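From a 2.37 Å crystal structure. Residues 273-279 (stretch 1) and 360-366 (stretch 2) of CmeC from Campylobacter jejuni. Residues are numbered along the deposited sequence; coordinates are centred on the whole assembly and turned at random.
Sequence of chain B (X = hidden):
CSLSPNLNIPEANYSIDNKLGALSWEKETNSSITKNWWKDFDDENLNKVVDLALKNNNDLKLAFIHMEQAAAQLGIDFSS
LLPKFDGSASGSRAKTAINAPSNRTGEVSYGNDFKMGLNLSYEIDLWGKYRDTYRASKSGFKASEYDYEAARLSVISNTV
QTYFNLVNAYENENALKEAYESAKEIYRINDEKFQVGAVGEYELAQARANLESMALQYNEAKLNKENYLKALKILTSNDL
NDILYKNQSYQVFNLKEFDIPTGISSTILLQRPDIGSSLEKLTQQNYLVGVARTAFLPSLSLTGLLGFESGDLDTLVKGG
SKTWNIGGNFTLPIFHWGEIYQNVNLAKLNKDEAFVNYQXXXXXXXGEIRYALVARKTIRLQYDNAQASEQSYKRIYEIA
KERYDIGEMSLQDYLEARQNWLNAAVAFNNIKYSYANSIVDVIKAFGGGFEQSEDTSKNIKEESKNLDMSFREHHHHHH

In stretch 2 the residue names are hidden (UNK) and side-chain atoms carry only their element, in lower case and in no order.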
# COMPACT_ATOMS: atom_id res chain seq x y z
N PRO B 273 -3.95 -5.70 -20.70
CA PRO B 273 -2.53 -5.83 -20.35
C PRO B 273 -2.29 -6.51 -19.00
O PRO B 273 -1.33 -7.26 -18.85
CB PRO B 273 -2.04 -4.38 -20.32
CG PRO B 273 -3.00 -3.63 -21.17
CD PRO B 273 -4.32 -4.30 -20.96
N ASP B 274 -3.17 -6.25 -18.04
CA ASP B 274 -3.00 -6.79 -16.69
C ASP B 274 -3.24 -8.30 -16.67
O ASP B 274 -2.64 -9.01 -15.87
CB ASP B 274 -3.94 -6.09 -15.71
CG ASP B 274 -5.40 -6.24 -16.07
OD1 ASP B 274 -5.71 -6.41 -17.27
OD2 ASP B 274 -6.24 -6.20 -15.15
N ILE B 275 -4.11 -8.78 -17.55
CA ILE B 275 -4.36 -10.21 -17.66
C ILE B 275 -3.16 -10.91 -18.28
O ILE B 275 -2.76 -11.99 -17.84
CB ILE B 275 -5.63 -10.51 -18.50
CG1 ILE B 275 -6.87 -9.92 -17.82
CG2 ILE B 275 -5.80 -12.00 -18.71
CD1 ILE B 275 -8.17 -10.24 -18.52
N GLY B 276 -2.58 -10.29 -19.31
CA GLY B 276 -1.40 -10.82 -19.95
C GLY B 276 -0.20 -10.84 -19.02
O GLY B 276 0.56 -11.80 -18.98
N SER B 277 -0.04 -9.76 -18.27
CA SER B 277 1.03 -9.66 -17.27
C SER B 277 0.89 -10.75 -16.22
O SER B 277 1.86 -11.40 -15.84
CB SER B 277 1.02 -8.28 -16.61
OG SER B 277 1.85 -8.27 -15.46
N SER B 278 -0.34 -10.93 -15.73
CA SER B 278 -0.61 -11.93 -14.72
C SER B 278 -0.37 -13.33 -15.26
O SER B 278 0.05 -14.23 -14.53
CB SER B 278 -2.05 -11.79 -14.21
OG SER B 278 -2.25 -12.52 -13.02
N LEU B 279 -0.62 -13.51 -16.56
CA LEU B 279 -0.38 -14.78 -17.22
C LEU B 279 1.11 -15.10 -17.26
O LEU B 279 1.53 -16.19 -16.88
CB LEU B 279 -0.95 -14.78 -18.64
CG LEU B 279 -0.70 -16.04 -19.46
CD1 LEU B 279 -1.54 -17.19 -18.92
CD2 LEU B 279 -0.96 -15.81 -20.94
N UNK B 360 -7.71 -13.91 -9.59
CA UNK B 360 -8.19 -12.66 -9.01
C UNK B 360 -8.17 -11.51 -10.01
O UNK B 360 -9.04 -10.63 -9.98
c UNK B 360 -7.36 -12.30 -7.77
c UNK B 360 -8.01 -11.23 -6.92
o UNK B 360 -8.88 -11.52 -6.10
n UNK B 360 -7.58 -9.99 -7.09
N UNK B 361 -7.17 -11.51 -10.89
CA UNK B 361 -7.08 -10.51 -11.94
C UNK B 361 -8.21 -10.69 -12.94
O UNK B 361 -8.77 -9.72 -13.46
c UNK B 361 -5.62 -9.46 -13.72
o UNK B 361 -4.66 -10.44 -11.73
c UNK B 361 -5.72 -10.58 -12.68
N UNK B 362 -8.56 -11.95 -13.21
CA UNK B 362 -9.66 -12.27 -14.11
C UNK B 362 -11.00 -11.83 -13.52
O UNK B 362 -11.80 -11.18 -14.20
c UNK B 362 -9.69 -13.78 -14.40
c UNK B 362 -9.48 -15.72 -15.98
c UNK B 362 -9.34 -14.21 -15.83
c UNK B 362 -10.20 -13.49 -16.85
N UNK B 363 -11.23 -12.19 -12.26
CA UNK B 363 -12.47 -11.86 -11.57
C UNK B 363 -12.69 -10.35 -11.48
O UNK B 363 -13.78 -9.85 -11.74
c UNK B 363 -13.29 -14.64 -11.21
c UNK B 363 -12.38 -13.98 -10.20
c UNK B 363 -13.77 -12.05 -9.41
c UNK B 363 -12.51 -12.46 -10.15
N UNK B 364 -11.63 -9.63 -11.11
CA UNK B 364 -11.68 -8.18 -10.97
C UNK B 364 -11.97 -7.51 -12.31
O UNK B 364 -12.79 -6.60 -12.39
o UNK B 364 -10.18 -8.10 -9.06
c UNK B 364 -10.37 -6.11 -10.40
c UNK B 364 -10.36 -7.63 -10.40
N UNK B 365 -11.30 -7.98 -13.36
CA UNK B 365 -11.47 -7.43 -14.70
C UNK B 365 -12.92 -7.52 -15.17
O UNK B 365 -13.49 -6.55 -15.68
c UNK B 365 -10.56 -8.14 -15.69
N UNK B 366 -13.52 -8.70 -14.99
CA UNK B 366 -14.91 -8.92 -15.37
C UNK B 366 -15.87 -8.07 -14.54
O UNK B 366 -16.91 -7.63 -15.02
c UNK B 366 -14.36 -12.77 -18.68
c UNK B 366 -14.95 -11.23 -16.44
c UNK B 366 -15.66 -12.64 -18.25
c UNK B 366 -15.96 -11.88 -17.14
c UNK B 366 -15.27 -10.40 -15.22
c UNK B 366 -13.64 -11.37 -16.87
c UNK B 366 -13.34 -12.14 -17.99
O HOH W 1 -7.74 -7.02 -12.91

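Two antiparallel helices meet here, their axes 9.7 Å apart at closest approach and their directions 171° apart. The visible helix offers Asp274, Ile275 and Ser278 to its neighbor, and the hidden helix can be read against that pattern.

Position 360 carries four side-chain atoms: two carbons in a row, the second bearing one oxygen and one nitrogen. It leaves sideways and touches nothing on stretch 1. A terminal amide on so short a chain is asparagine, Asn360.

Position 361 has three side-chain atoms, a first carbon that carries one oxygen and one carbon. It points toward stretch 1 and touches three residues there: its methyl-like carbon lies near Asp274 and Ile275, its oxygen near Ser278. A fork of hydroxyl and methyl at the first carbon is threonine. In Thr361, CG2 sits 3.6 Å from Asp274 OD2 and 4.3 Å from Ile275 CG1, while OG1 is 3.4 Å from Ser278 OG. Thr361 OG1 also has a hydrogen bond elsewhere in the structure.

Position 362 shows four carbons forked at the second. The bond to CB runs sideways, but the end of the side chain comes nearer and meets the side chain of Ile275. A fork at the second carbon is leucine, and Leu362 CD2 reaches 4.2 Å from Ile275 CD1. Its chi1 of -111° lies between the usual wells.

Position 363 also has four carbons, but the fork comes at the first and one arm is two carbons long. The side chain is out of reach of stretch 1 and takes no part in the contact. This branching is isoleucine, Ile363.

Position 364 repeats the pattern of one carbon carrying an oxygen and a carbon. Here the side chain runs sideways and makes no contact with stretch 1. It is a second threonine, and its hydroxyl turns back to its own helix: Thr364 OG1 donates to Asn360 O at 2.9 Å.

Position 365 has a single carbon, CB, pointing toward stretch 1 and lying 4.3 Å from Ile275 CD1; a lone CB is alanine, Ala365.

Position 366 has one carbon followed by a six-carbon ring without a hydroxyl. Its CB direction is sideways, and although the ring end comes nearer, it still makes no contact. The plain ring is phenylalanine, Phe366.

The contact is small, 230 Å² over both sides, and is built around two residues. Thr361 faces stretch 1 where the backbones come closest, its CA 6.3 Å from Ile275 CA, and its short branched side chain fits that spacing while meeting both polar and apolar neighbors. Ile275 works differently: with chi1 at m and chi2 at t, it extends CD1 to Leu362 and Ala365, which lie three residues apart on one helix. A water adds a polar link beside this apolar patch, donating to Asp274 OD2 at 2.8 Å and to Thr361 O at 2.9 Å. The rule to take away is economical: a small branched residue at the closest backbone approach, one extended aliphatic chain beside it, and a water joining a carboxylate to a helix carbonyl.

Stretch 2, residues 360-366: NTLITAF
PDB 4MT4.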